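Local coordinates for 3-carboxy-cis,cis-muconate cycloisomerase (Acinetobacter calcoaceticus, PDB 1Q5N), which is a cycloisomerase of the lyase (fumarase/aspartase) superfamily, a mostly helical enzyme built from four copies of one elongated chain, at residues A[149-154]-A[163-168]; A[266-271]-A[357-362]; A[194-199]-A[212-217]; A[28-33]-A[112-117]. All coordinates share one frame; numbering follows the deposited sequence.

Contact 1 of 4, residues A[149-154]-A[163-168]; sequences HQVMMG and PITLGH
The carbonyl oxygen Q150 O accepts from L166 N, the first residue of helix 166-191, at 2.9 Å, and T165 CA, just ahead of it, adds a CA-H...O contact to Q150 O at 3.1 Å. Two residues further along, M152 and I164 form a hydrogen-bonded antiparallel pair, with I164 N to M152 O at 2.9 Å and nearly straight (174°), and M152 N to I164 O at 3.1 Å. V151 with T165 and M153 with P163 are the non-hydrogen-bonded pairs on either side of it. M152 and I164 share one face of the small sheet. Their side chains cross obliquely, M152 CG lying 3.8 Å from I164 CG1. Both take the crowded first torsion, CG of M152 lying between backbone N and carbonyl carbon (chi1 62°). Further along the same side chain, M152 SD rests 3.7 Å from L166 CA. The other branch of I164 lies against the backbone of G154, its CG2 3.9 Å from G154 CA. V151 and T165 occupy the opposite face. T165 is the N-cap of helix 166-191: its OG1 accepts from H168 N at 3.1 Å and also bonds to the carbonyl oxygen of R148. The strand 151-156 is central in a three-stranded antiparallel sheet, and V200 of a second subunit packs on I164. The run of backbone bonds that pairs the strands is thus continued by Q150, just ahead of strand 151-156, onto the first residue of helix 166-191.

Contact 2 of 4, residues A[266-271]-A[357-362]; sequences IAEVFE and ENMHQN
The tight part of this contact lies around N362, whose ND2 uses both its N-H groups: it donates to I266 O at 3.0 Å and to E268 OE2 at 3.0 Å. Both acceptors lie practically in the amide plane of N362. The bond to E268 OE2 is nearly straight (175°) and arrives on the anti side of the carboxylate, 33° out of its plane. E268 OE2 has further partners: a water that donates to it and to M359 O, and R155, with which it forms a salt bridge. The aliphatic part of E268 is packed as well, its CB 3.7 Å from M359 CG. Helix 356-364 here meets the bend that precedes strand 269-270, and that strand pairs antiparallel with strand 353-354, just ahead of the helix; the backbone of E268 already bonds to N355. M359, extended beyond CG, carries its CE to 3.8 Å from V269 CG2. The more open side is that of A267 and N358, both partly exposed to solvent. There a single bond crosses, N358 ND2 to A267 O at 2.8 Å, while A267 CB sits 3.4 Å from the same nitrogen.

Contact 3 of 4, residues A[194-199]-A[212-217]; sequences AQLGGA and IVVEAY
The backbone of A194 to L196 passes in extended form beside helix 210-221, the CA of L196 coming 6.3 Å from that of V214 and the CA of A194 staying 7.7 Å from that of Y217. The ring of Y217 fits between the side chains of A194 and L196, which lie on opposite sides of its plane. L196 CB is 3.7 Å from Y217 CD2 and A194 CB is 4.1 Å from the same ring atom, both approaching obliquely. Q195 O lies at the ring edge, near its plane, 3.6 Å from Y217 CE2. CG of L196 is anti to the backbone N (chi1 -179°), and the chain leads on to CD2, which meets V213 CG1 at 4.0 Å. V214 CG2 touches the backbone instead, 3.8 Å from L196 O. In the fold this is the loop that leaves helix 166-191 folding against the next helix in the chain, in a helical region where helix 23-43 covers the same apolar patch: L37 packs on L196, and A33 on Y217. All the direct contacts between the two segments are van der Waals in kind. Y217 OH and Q195 N are both met by T116 OG1 of helix 110-146. The amide of Q195 turns away from helix 210-221, its NE2 bonding to D115 and its OE1 to the backbone N of W230.

Contact 4 of 4, residues A[28-33]-A[112-117]; sequences SYMVEA and DILDTA
Apolar packing carries the meeting of Y29, M30 and A33 with I113, L114, T116 and A117. The methyl of A117 touches two consecutive residues, its CB lying 3.8 Å from Y29 CB and 3.8 Å from M30 CG. These contacts come with a close backbone approach, 5.1 Å between the CA atoms of Y29 and A117. M30 crosses I113 at about a right angle, and its CE is 3.9 Å from I113 CG2. The M30 chain bends at its last torsion (chi3 82°), which sets CE 3.6 Å from L114 CD2. A second small residue, A33, puts its CB 4.0 Å from T116 CG2, and the same methyl lies at a looser 4.3 Å from I113 CD1. Polar interaction leads elsewhere: Y29 OH bonds to D124, a later residue of helix 110-146. In axis terms the two short segments cross at 116° with a closest approach of 8.7 Å. Helix 23-43 thus lies across the start of helix 110-146, and helix 82-94 closes the methionine side, with A82 against both M30 and L114 and F85 against M30.

How the contacts relate
From the N terminus, contact 4 comes first and closes the 78-residue loop between helices 23-43 and 110-146. Helix 110-146 then carries the chain to contact 1, a short closure of eight residues within the small sheet, and helix 166-191 leads back to contact 3, which closes twelve. Contact 2 closes the last loop, 85 residues. All four are in series; none nests or crosses. Two pairs lie on opposite sides of the chain's centre, at least 50 Å apart between centres. Contacts 1 and 2 touch and join the small sheet, helix 356-364 and the loop before strand 269-270; contacts 3 and 4 touch and join helices 23-43, 110-146 and 210-221 through the loop after helix 166-191.

Contact 1 of 4, residues A[149-154]-A[163-168]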
loop_
_atom_site.group_PDB
_atom_site.type_symbol
_atom_site.label_atom_id
_atom_site.label_comp_id
_atom_site.label_asym_id
_atom_site.label_seq_id
_atom_site.Cartn_x
_atom_site.Cartn_y
_atom_site.Cartn_z
ATOM N N HIS A 149 -39.245 4.469 8.915
ATOM C CA HIS A 149 -39.780 5.502 9.804
ATOM C C HIS A 149 -39.114 5.508 11.187
ATOM O O HIS A 149 -39.514 6.289 12.058
ATOM C CB HIS A 149 -41.326 5.353 9.986
ATOM C CG HIS A 149 -42.105 5.578 8.722
ATOM N ND1 HIS A 149 -42.882 4.597 8.136
ATOM C CD2 HIS A 149 -42.114 6.638 7.864
ATOM C CE1 HIS A 149 -43.329 5.032 6.965
ATOM N NE2 HIS A 149 -42.873 6.264 6.778
ATOM N N GLN A 150 -38.123 4.646 11.407
ATOM C CA GLN A 150 -37.459 4.624 12.695
ATOM C C GLN A 150 -36.487 5.825 12.759
ATOM O O GLN A 150 -35.366 5.782 12.194
ATOM C CB GLN A 150 -36.697 3.331 12.862
ATOM C CG GLN A 150 -35.894 3.311 14.129
ATOM C CD GLN A 150 -36.796 3.582 15.365
ATOM O OE1 GLN A 150 -37.700 2.786 15.669
ATOM N NE2 GLN A 150 -36.554 4.731 16.071
ATOM N N VAL A 151 -36.919 6.901 13.422
ATOM C CA VAL A 151 -36.088 8.092 13.570
ATOM C C VAL A 151 -34.832 7.894 14.473
ATOM O O VAL A 151 -34.878 7.172 15.475
ATOM C CB VAL A 151 -36.938 9.261 14.131
ATOM C CG1 VAL A 151 -36.048 10.427 14.399
ATOM C CG2 VAL A 151 -37.998 9.681 13.100
ATOM N N MET A 152 -33.715 8.519 14.102
ATOM C CA MET A 152 -32.471 8.420 14.902
ATOM C C MET A 152 -31.592 9.591 14.502
ATOM O O MET A 152 -31.901 10.288 13.536
ATOM C CB MET A 152 -31.727 7.118 14.619
ATOM C CG MET A 152 -31.302 7.045 13.160
ATOM S SD MET A 152 -30.328 5.583 12.784
ATOM C CE MET A 152 -28.722 6.080 13.593
ATOM N N MET A 153 -30.501 9.843 15.218
ATOM C CA MET A 153 -29.670 10.985 14.815
ATOM C C MET A 153 -28.695 10.736 13.658
ATOM O O MET A 153 -28.069 9.666 13.558
ATOM C CB MET A 153 -28.880 11.501 16.028
ATOM C CG MET A 153 -29.754 12.113 17.147
ATOM S SD MET A 153 -30.755 13.513 16.495
ATOM C CE MET A 153 -29.521 14.611 15.813
ATOM N N GLY A 154 -28.607 11.704 12.752
ATOM C CA GLY A 154 -27.600 11.628 11.696
ATOM C C GLY A 154 -26.364 12.255 12.370
ATOM O O GLY A 154 -26.476 13.217 13.163
ATOM N N PRO A 163 -31.895 14.869 12.463
ATOM C CA PRO A 163 -32.497 13.523 12.439
ATOM C C PRO A 163 -32.437 12.887 11.060
ATOM O O PRO A 163 -32.442 13.600 10.064
ATOM C CB PRO A 163 -33.976 13.777 12.807
ATOM C CG PRO A 163 -33.998 15.201 13.334
ATOM C CD PRO A 163 -32.942 15.908 12.525
ATOM N N ILE A 164 -32.377 11.557 11.017
ATOM C CA ILE A 164 -32.506 10.787 9.737
ATOM C C ILE A 164 -33.357 9.579 10.175
ATOM O O ILE A 164 -33.953 9.631 11.262
ATOM C CB ILE A 164 -31.124 10.251 9.161
ATOM C CG1 ILE A 164 -30.433 9.325 10.197
ATOM C CG2 ILE A 164 -30.232 11.426 8.809
ATOM C CD1 ILE A 164 -29.254 8.529 9.626
ATOM N N THR A 165 -33.477 8.530 9.350
ATOM C CA THR A 165 -34.163 7.309 9.816
ATOM C C THR A 165 -33.179 6.165 9.559
ATOM O O THR A 165 -32.310 6.255 8.685
ATOM C CB THR A 165 -35.501 6.990 9.087
ATOM O OG1 THR A 165 -35.230 6.640 7.727
ATOM C CG2 THR A 165 -36.477 8.215 9.136
ATOM N N LEU A 166 -33.290 5.104 10.342
ATOM C CA LEU A 166 -32.426 3.973 10.176
ATOM C C LEU A 166 -32.625 3.448 8.761
ATOM O O LEU A 166 -31.680 3.032 8.103
ATOM C CB LEU A 166 -32.785 2.906 11.190
ATOM C CG LEU A 166 -32.121 1.552 10.941
ATOM C CD1 LEU A 166 -30.624 1.766 10.969
ATOM C CD2 LEU A 166 -32.525 0.498 12.010
ATOM N N GLY A 167 -33.868 3.486 8.288
ATOM C CA GLY A 167 -34.155 3.008 6.949
ATOM C C GLY A 167 -33.338 3.768 5.919
ATOM O O GLY A 167 -32.984 3.216 4.876
ATOM N N HIS A 168 -33.055 5.046 6.155
ATOM C CA HIS A 168 -32.258 5.752 5.160
ATOM C C HIS A 168 -30.776 5.181 5.094
ATOM O O HIS A 168 -30.234 5.022 4.009
ATOM C CB HIS A 168 -32.242 7.227 5.454
ATOM C CG HIS A 168 -31.693 8.043 4.328
ATOM N ND1 HIS A 168 -30.795 9.062 4.526
ATOM C CD2 HIS A 168 -31.965 8.027 3.000
ATOM C CE1 HIS A 168 -30.537 9.650 3.369
ATOM N NE2 HIS A 168 -31.234 9.041 2.425
#

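Contact 2 of 4, residues A[266-271]-A[357-362]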
loop_
_atom_site.group_PDB
_atom_site.type_symbol
_atom_site.label_atom_id
_atom_site.label_comp_id
_atom_site.label_asym_id
_atom_site.label_seq_id
_atom_site.Cartn_x
_atom_site.Cartn_y
_atom_site.Cartn_z
ATOM N N ILE A 266 -24.228 4.647 23.354
ATOM C CA ILE A 266 -25.151 4.933 22.246
ATOM C C ILE A 266 -26.160 3.779 22.156
ATOM O O ILE A 266 -27.370 4.015 22.181
ATOM C CB ILE A 266 -24.345 5.144 20.957
ATOM C CG1 ILE A 266 -23.450 6.403 21.209
ATOM C CG2 ILE A 266 -25.301 5.176 19.700
ATOM C CD1 ILE A 266 -22.564 6.771 20.091
ATOM N N ALA A 267 -25.650 2.548 22.045
ATOM C CA ALA A 267 -26.480 1.358 22.102
ATOM C C ALA A 267 -27.753 1.389 21.290
ATOM O O ALA A 267 -28.804 1.059 21.818
ATOM C CB ALA A 267 -26.839 1.097 23.583
ATOM N N GLU A 268 -27.670 1.762 20.019
ATOM C CA GLU A 268 -28.848 1.868 19.178
ATOM C C GLU A 268 -29.113 0.634 18.303
ATOM O O GLU A 268 -30.241 0.368 17.909
ATOM C CB GLU A 268 -28.725 3.114 18.296
ATOM C CG GLU A 268 -28.650 4.430 19.062
ATOM C CD GLU A 268 -28.428 5.614 18.135
ATOM O OE1 GLU A 268 -27.872 5.428 17.029
ATOM O OE2 GLU A 268 -28.803 6.738 18.500
ATOM N N VAL A 269 -28.052 -0.115 18.013
ATOM C CA VAL A 269 -28.144 -1.274 17.149
ATOM C C VAL A 269 -27.115 -2.252 17.638
ATOM O O VAL A 269 -26.036 -1.839 18.065
ATOM C CB VAL A 269 -27.795 -0.903 15.696
ATOM C CG1 VAL A 269 -27.692 -2.126 14.908
ATOM C CG2 VAL A 269 -28.871 0.005 15.078
ATOM N N PHE A 270 -27.438 -3.542 17.587
ATOM C CA PHE A 270 -26.523 -4.586 18.043
ATOM C C PHE A 270 -26.382 -5.742 17.088
ATOM O O PHE A 270 -27.310 -6.110 16.368
ATOM C CB PHE A 270 -26.968 -5.180 19.361
ATOM C CG PHE A 270 -26.933 -4.216 20.479
ATOM C CD1 PHE A 270 -27.995 -3.331 20.688
ATOM C CD2 PHE A 270 -25.838 -4.175 21.337
ATOM C CE1 PHE A 270 -27.958 -2.395 21.722
ATOM C CE2 PHE A 270 -25.792 -3.243 22.375
ATOM C CZ PHE A 270 -26.864 -2.360 22.568
ATOM N N GLU A 271 -25.205 -6.340 17.126
ATOM C CA GLU A 271 -24.934 -7.501 16.334
ATOM C C GLU A 271 -25.743 -8.630 16.957
ATOM O O GLU A 271 -25.988 -8.620 18.133
ATOM C CB GLU A 271 -23.454 -7.879 16.425
ATOM C CG GLU A 271 -22.565 -7.169 15.452
ATOM C CD GLU A 271 -21.107 -7.665 15.476
ATOM O OE1 GLU A 271 -20.830 -8.809 15.945
ATOM O OE2 GLU A 271 -20.232 -6.908 14.991
ATOM N N GLU A 357 -35.737 2.701 21.778
ATOM C CA GLU A 357 -35.716 3.595 22.923
ATOM C C GLU A 357 -34.436 4.383 23.065
ATOM O O GLU A 357 -34.471 5.585 23.370
ATOM C CB GLU A 357 -35.923 2.826 24.187
ATOM C CG GLU A 357 -37.345 2.752 24.515
ATOM C CD GLU A 357 -37.531 1.934 25.753
ATOM O OE1 GLU A 357 -37.068 2.405 26.850
ATOM O OE2 GLU A 357 -38.116 0.818 25.603
ATOM N N ASN A 358 -33.308 3.688 22.884
ATOM C CA ASN A 358 -31.995 4.340 22.919
ATOM C C ASN A 358 -31.909 5.346 21.770
ATOM O O ASN A 358 -31.390 6.439 21.949
ATOM C CB ASN A 358 -30.879 3.295 22.865
ATOM C CG ASN A 358 -30.747 2.574 24.193
ATOM O OD1 ASN A 358 -31.193 3.105 25.208
ATOM N ND2 ASN A 358 -30.142 1.393 24.209
ATOM N N MET A 359 -32.473 5.013 20.613
ATOM C CA MET A 359 -32.454 5.974 19.514
ATOM C C MET A 359 -33.233 7.225 19.897
ATOM O O MET A 359 -32.809 8.367 19.614
ATOM C CB MET A 359 -33.057 5.381 18.255
ATOM C CG MET A 359 -32.176 4.363 17.611
ATOM S SD MET A 359 -32.980 3.575 16.160
ATOM C CE MET A 359 -31.598 2.698 15.332
ATOM N N HIS A 360 -34.369 7.012 20.568
ATOM C CA HIS A 360 -35.222 8.132 20.983
ATOM C C HIS A 360 -34.473 8.960 22.016
ATOM O O HIS A 360 -34.422 10.179 21.922
ATOM C CB HIS A 360 -36.552 7.634 21.574
ATOM C CG HIS A 360 -37.317 8.718 22.273
ATOM N ND1 HIS A 360 -38.011 9.701 21.582
ATOM C CD2 HIS A 360 -37.353 9.085 23.582
ATOM C CE1 HIS A 360 -38.426 10.623 22.435
ATOM N NE2 HIS A 360 -38.039 10.277 23.653
ATOM N N GLN A 361 -33.908 8.285 23.010
ATOM C CA GLN A 361 -33.098 8.946 24.015
ATOM C C GLN A 361 -31.910 9.731 23.491
ATOM O O GLN A 361 -31.636 10.788 24.002
ATOM C CB GLN A 361 -32.511 7.959 24.985
ATOM C CG GLN A 361 -33.478 7.540 26.005
ATOM C CD GLN A 361 -32.801 7.336 27.348
ATOM O OE1 GLN A 361 -31.555 7.178 27.413
ATOM N NE2 GLN A 361 -33.606 7.328 28.436
ATOM N N ASN A 362 -31.181 9.235 22.494
ATOM C CA ASN A 362 -30.037 9.984 22.080
ATOM C C ASN A 362 -30.487 11.217 21.332
ATOM O O ASN A 362 -29.760 12.218 21.286
ATOM C CB ASN A 362 -29.083 9.085 21.274
ATOM C CG ASN A 362 -28.609 7.906 22.105
ATOM O OD1 ASN A 362 -28.485 8.040 23.349
ATOM N ND2 ASN A 362 -28.364 6.742 21.459
HETATM O O HOH W 1 -30.517 8.529 17.754
#

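Contact 3 of 4, residues A[194-199]-A[212-217]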
loop_
_atom_site.group_PDB
_atom_site.type_symbol
_atom_site.label_atom_id
_atom_site.label_comp_id
_atom_site.label_asym_id
_atom_site.label_seq_id
_atom_site.Cartn_x
_atom_site.Cartn_y
_atom_site.Cartn_z
ATOM N N ALA A 194 -10.140 -17.787 -21.478
ATOM C CA ALA A 194 -9.128 -18.844 -21.387
ATOM C C ALA A 194 -7.714 -18.314 -21.665
ATOM O O ALA A 194 -7.549 -17.240 -22.230
ATOM C CB ALA A 194 -9.455 -19.959 -22.396
ATOM N N GLN A 195 -6.701 -19.061 -21.255
ATOM C CA GLN A 195 -5.325 -18.661 -21.574
ATOM C C GLN A 195 -4.654 -19.838 -22.299
ATOM O O GLN A 195 -4.493 -20.922 -21.712
ATOM C CB GLN A 195 -4.481 -18.368 -20.307
ATOM C CG GLN A 195 -3.061 -17.890 -20.618
ATOM C CD GLN A 195 -2.981 -16.379 -20.959
ATOM O OE1 GLN A 195 -3.180 -15.964 -22.103
ATOM N NE2 GLN A 195 -2.685 -15.557 -19.947
ATOM N N LEU A 196 -4.291 -19.660 -23.557
ATOM C CA LEU A 196 -3.556 -20.733 -24.258
ATOM C C LEU A 196 -2.704 -20.069 -25.353
ATOM O O LEU A 196 -3.205 -19.660 -26.411
ATOM C CB LEU A 196 -4.506 -21.769 -24.868
ATOM C CG LEU A 196 -3.764 -22.917 -25.590
ATOM C CD1 LEU A 196 -3.013 -23.765 -24.578
ATOM C CD2 LEU A 196 -4.758 -23.809 -26.351
ATOM N N GLY A 197 -1.412 -19.959 -25.088
ATOM C CA GLY A 197 -0.532 -19.297 -26.033
ATOM C C GLY A 197 0.836 -19.956 -26.144
ATOM O O GLY A 197 1.623 -19.558 -26.973
ATOM N N GLY A 198 1.130 -20.967 -25.338
ATOM C CA GLY A 198 2.442 -21.576 -25.455
ATOM C C GLY A 198 3.573 -20.697 -24.932
ATOM O O GLY A 198 3.352 -19.539 -24.513
ATOM N N ALA A 199 4.795 -21.235 -24.998
ATOM C CA ALA A 199 5.986 -20.587 -24.472
ATOM C C ALA A 199 6.070 -19.058 -24.573
ATOM O O ALA A 199 6.227 -18.398 -23.545
ATOM C CB ALA A 199 7.240 -21.245 -25.083
ATOM N N ILE A 212 -7.509 -22.336 -34.325
ATOM C CA ILE A 212 -8.549 -23.362 -34.301
ATOM C C ILE A 212 -8.542 -24.034 -32.913
ATOM O O ILE A 212 -9.606 -24.243 -32.294
ATOM C CB ILE A 212 -8.248 -24.422 -35.409
ATOM C CG1 ILE A 212 -8.226 -23.739 -36.787
ATOM C CG2 ILE A 212 -9.123 -25.590 -35.270
ATOM C CD1 ILE A 212 -6.758 -22.998 -37.129
ATOM N N VAL A 213 -7.360 -24.383 -32.408
ATOM C CA VAL A 213 -7.316 -25.023 -31.102
ATOM C C VAL A 213 -7.749 -24.115 -29.912
ATOM O O VAL A 213 -8.409 -24.584 -28.991
ATOM C CB VAL A 213 -5.940 -25.586 -30.798
ATOM C CG1 VAL A 213 -5.916 -26.116 -29.372
ATOM C CG2 VAL A 213 -5.622 -26.727 -31.761
ATOM N N VAL A 214 -7.414 -22.826 -29.938
ATOM C CA VAL A 214 -7.771 -21.925 -28.839
ATOM C C VAL A 214 -9.278 -21.793 -28.799
ATOM O O VAL A 214 -9.899 -21.810 -27.724
ATOM C CB VAL A 214 -7.151 -20.502 -29.018
ATOM C CG1 VAL A 214 -7.492 -19.607 -27.819
ATOM C CG2 VAL A 214 -5.659 -20.622 -29.115
ATOM N N GLU A 215 -9.876 -21.671 -29.974
ATOM C CA GLU A 215 -11.309 -21.536 -30.055
ATOM C C GLU A 215 -12.039 -22.724 -29.415
ATOM O O GLU A 215 -12.964 -22.544 -28.617
ATOM C CB GLU A 215 -11.687 -21.368 -31.507
ATOM C CG GLU A 215 -13.156 -21.430 -31.787
ATOM C CD GLU A 215 -13.392 -21.339 -33.276
ATOM O OE1 GLU A 215 -12.844 -22.213 -34.013
ATOM O OE2 GLU A 215 -14.093 -20.389 -33.704
ATOM N N ALA A 216 -11.594 -23.930 -29.730
ATOM C CA ALA A 216 -12.223 -25.120 -29.184
ATOM C C ALA A 216 -11.857 -25.340 -27.716
ATOM O O ALA A 216 -12.585 -25.994 -26.975
ATOM C CB ALA A 216 -11.830 -26.359 -30.012
ATOM N N TYR A 217 -10.707 -24.836 -27.293
ATOM C CA TYR A 217 -10.314 -24.985 -25.893
ATOM C C TYR A 217 -11.222 -24.061 -25.049
ATOM O O TYR A 217 -11.753 -24.459 -24.032
ATOM C CB TYR A 217 -8.833 -24.615 -25.766
ATOM C CG TYR A 217 -8.256 -24.556 -24.355
ATOM C CD1 TYR A 217 -8.177 -25.692 -23.557
ATOM C CD2 TYR A 217 -7.694 -23.366 -23.873
ATOM C CE1 TYR A 217 -7.539 -25.646 -22.313
ATOM C CE2 TYR A 217 -7.064 -23.306 -22.642
ATOM C CZ TYR A 217 -6.981 -24.445 -21.870
ATOM O OH TYR A 217 -6.306 -24.379 -20.676
#

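Contact 4 of 4, residues A[28-33]-A[112-117]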
loop_
_atom_site.group_PDB
_atom_site.type_symbol
_atom_site.label_atom_id
_atom_site.label_comp_id
_atom_site.label_asym_id
_atom_site.label_seq_id
_atom_site.Cartn_x
_atom_site.Cartn_y
_atom_site.Cartn_z
ATOM N N SER A 28 -6.998 -29.692 -8.986
ATOM C CA SER A 28 -8.189 -30.199 -9.642
ATOM C C SER A 28 -8.480 -29.403 -10.887
ATOM O O SER A 28 -8.770 -29.957 -11.944
ATOM C CB SER A 28 -9.402 -30.052 -8.739
ATOM O OG SER A 28 -9.876 -31.326 -8.431
ATOM N N TYR A 29 -8.411 -28.081 -10.753
ATOM C CA TYR A 29 -8.692 -27.194 -11.879
ATOM C C TYR A 29 -7.610 -27.335 -12.949
ATOM O O TYR A 29 -7.893 -27.193 -14.145
ATOM C CB TYR A 29 -8.784 -25.728 -11.413
ATOM C CG TYR A 29 -10.030 -25.398 -10.628
ATOM C CD1 TYR A 29 -11.271 -25.322 -11.267
ATOM C CD2 TYR A 29 -9.965 -25.056 -9.268
ATOM C CE1 TYR A 29 -12.414 -24.907 -10.596
ATOM C CE2 TYR A 29 -11.132 -24.636 -8.566
ATOM C CZ TYR A 29 -12.351 -24.565 -9.252
ATOM O OH TYR A 29 -13.518 -24.172 -8.625
ATOM N N MET A 30 -6.380 -27.621 -12.533
ATOM C CA MET A 30 -5.308 -27.793 -13.526
ATOM C C MET A 30 -5.584 -29.061 -14.341
ATOM O O MET A 30 -5.371 -29.085 -15.582
ATOM C CB MET A 30 -3.929 -27.884 -12.852
ATOM C CG MET A 30 -3.474 -26.513 -12.288
ATOM S SD MET A 30 -1.973 -26.641 -11.276
ATOM C CE MET A 30 -0.840 -26.631 -12.571
ATOM N N VAL A 31 -6.052 -30.097 -13.645
ATOM C CA VAL A 31 -6.399 -31.344 -14.306
ATOM C C VAL A 31 -7.512 -31.015 -15.314
ATOM O O VAL A 31 -7.436 -31.385 -16.495
ATOM C CB VAL A 31 -6.902 -32.391 -13.294
ATOM C CG1 VAL A 31 -7.612 -33.567 -14.040
ATOM C CG2 VAL A 31 -5.714 -32.910 -12.447
ATOM N N GLU A 32 -8.510 -30.272 -14.867
ATOM C CA GLU A 32 -9.602 -29.923 -15.742
ATOM C C GLU A 32 -9.114 -29.200 -17.006
ATOM O O GLU A 32 -9.610 -29.452 -18.125
ATOM C CB GLU A 32 -10.578 -29.054 -14.973
ATOM C CG GLU A 32 -11.874 -28.712 -15.701
ATOM C CD GLU A 32 -12.860 -27.963 -14.769
ATOM O OE1 GLU A 32 -12.801 -28.170 -13.519
ATOM O OE2 GLU A 32 -13.701 -27.181 -15.282
ATOM N N ALA A 33 -8.154 -28.287 -16.825
ATOM C CA ALA A 33 -7.579 -27.555 -17.955
ATOM C C ALA A 33 -6.844 -28.502 -18.962
ATOM O O ALA A 33 -6.896 -28.287 -20.185
ATOM C CB ALA A 33 -6.596 -26.497 -17.454
ATOM N N ASP A 112 -0.121 -21.201 -19.324
ATOM C CA ASP A 112 -1.450 -21.416 -19.890
ATOM C C ASP A 112 -2.304 -22.187 -18.869
ATOM O O ASP A 112 -3.436 -21.819 -18.590
ATOM C CB ASP A 112 -1.400 -22.244 -21.175
ATOM C CG ASP A 112 -0.609 -21.571 -22.280
ATOM O OD1 ASP A 112 -0.708 -20.324 -22.422
ATOM O OD2 ASP A 112 0.112 -22.300 -23.015
ATOM N N ILE A 113 -1.747 -23.254 -18.309
ATOM C CA ILE A 113 -2.485 -24.070 -17.372
ATOM C C ILE A 113 -2.732 -23.314 -16.032
ATOM O O ILE A 113 -3.798 -23.406 -15.448
ATOM C CB ILE A 113 -1.702 -25.384 -17.092
ATOM C CG1 ILE A 113 -1.466 -26.150 -18.395
ATOM C CG2 ILE A 113 -2.442 -26.232 -16.067
ATOM C CD1 ILE A 113 -2.708 -26.414 -19.231
ATOM N N LEU A 114 -1.732 -22.583 -15.552
ATOM C CA LEU A 114 -1.869 -21.840 -14.300
ATOM C C LEU A 114 -2.887 -20.701 -14.434
ATOM O O LEU A 114 -3.762 -20.585 -13.581
ATOM C CB LEU A 114 -0.492 -21.318 -13.856
ATOM C CG LEU A 114 0.424 -22.503 -13.461
ATOM C CD1 LEU A 114 1.819 -22.031 -13.288
ATOM C CD2 LEU A 114 -0.060 -23.176 -12.180
ATOM N N ASP A 115 -2.797 -19.889 -15.500
ATOM C CA ASP A 115 -3.765 -18.802 -15.688
ATOM C C ASP A 115 -5.193 -19.333 -15.950
ATOM O O ASP A 115 -6.196 -18.728 -15.501
ATOM C CB ASP A 115 -3.399 -17.893 -16.866
ATOM C CG ASP A 115 -2.276 -16.941 -16.556
ATOM O OD1 ASP A 115 -1.805 -16.888 -15.392
ATOM O OD2 ASP A 115 -1.866 -16.242 -17.501
ATOM N N THR A 116 -5.299 -20.459 -16.672
ATOM C CA THR A 116 -6.615 -21.006 -16.936
ATOM C C THR A 116 -7.213 -21.538 -15.617
ATOM O O THR A 116 -8.376 -21.302 -15.324
ATOM C CB THR A 116 -6.591 -22.129 -18.061
ATOM O OG1 THR A 116 -6.264 -21.540 -19.333
ATOM C CG2 THR A 116 -7.960 -22.815 -18.142
ATOM N N ALA A 117 -6.412 -22.231 -14.814
ATOM C CA ALA A 117 -6.959 -22.737 -13.544
ATOM C C ALA A 117 -7.335 -21.511 -12.660
ATOM O O ALA A 117 -8.350 -21.529 -11.940
ATOM C CB ALA A 117 -5.948 -23.636 -12.823
#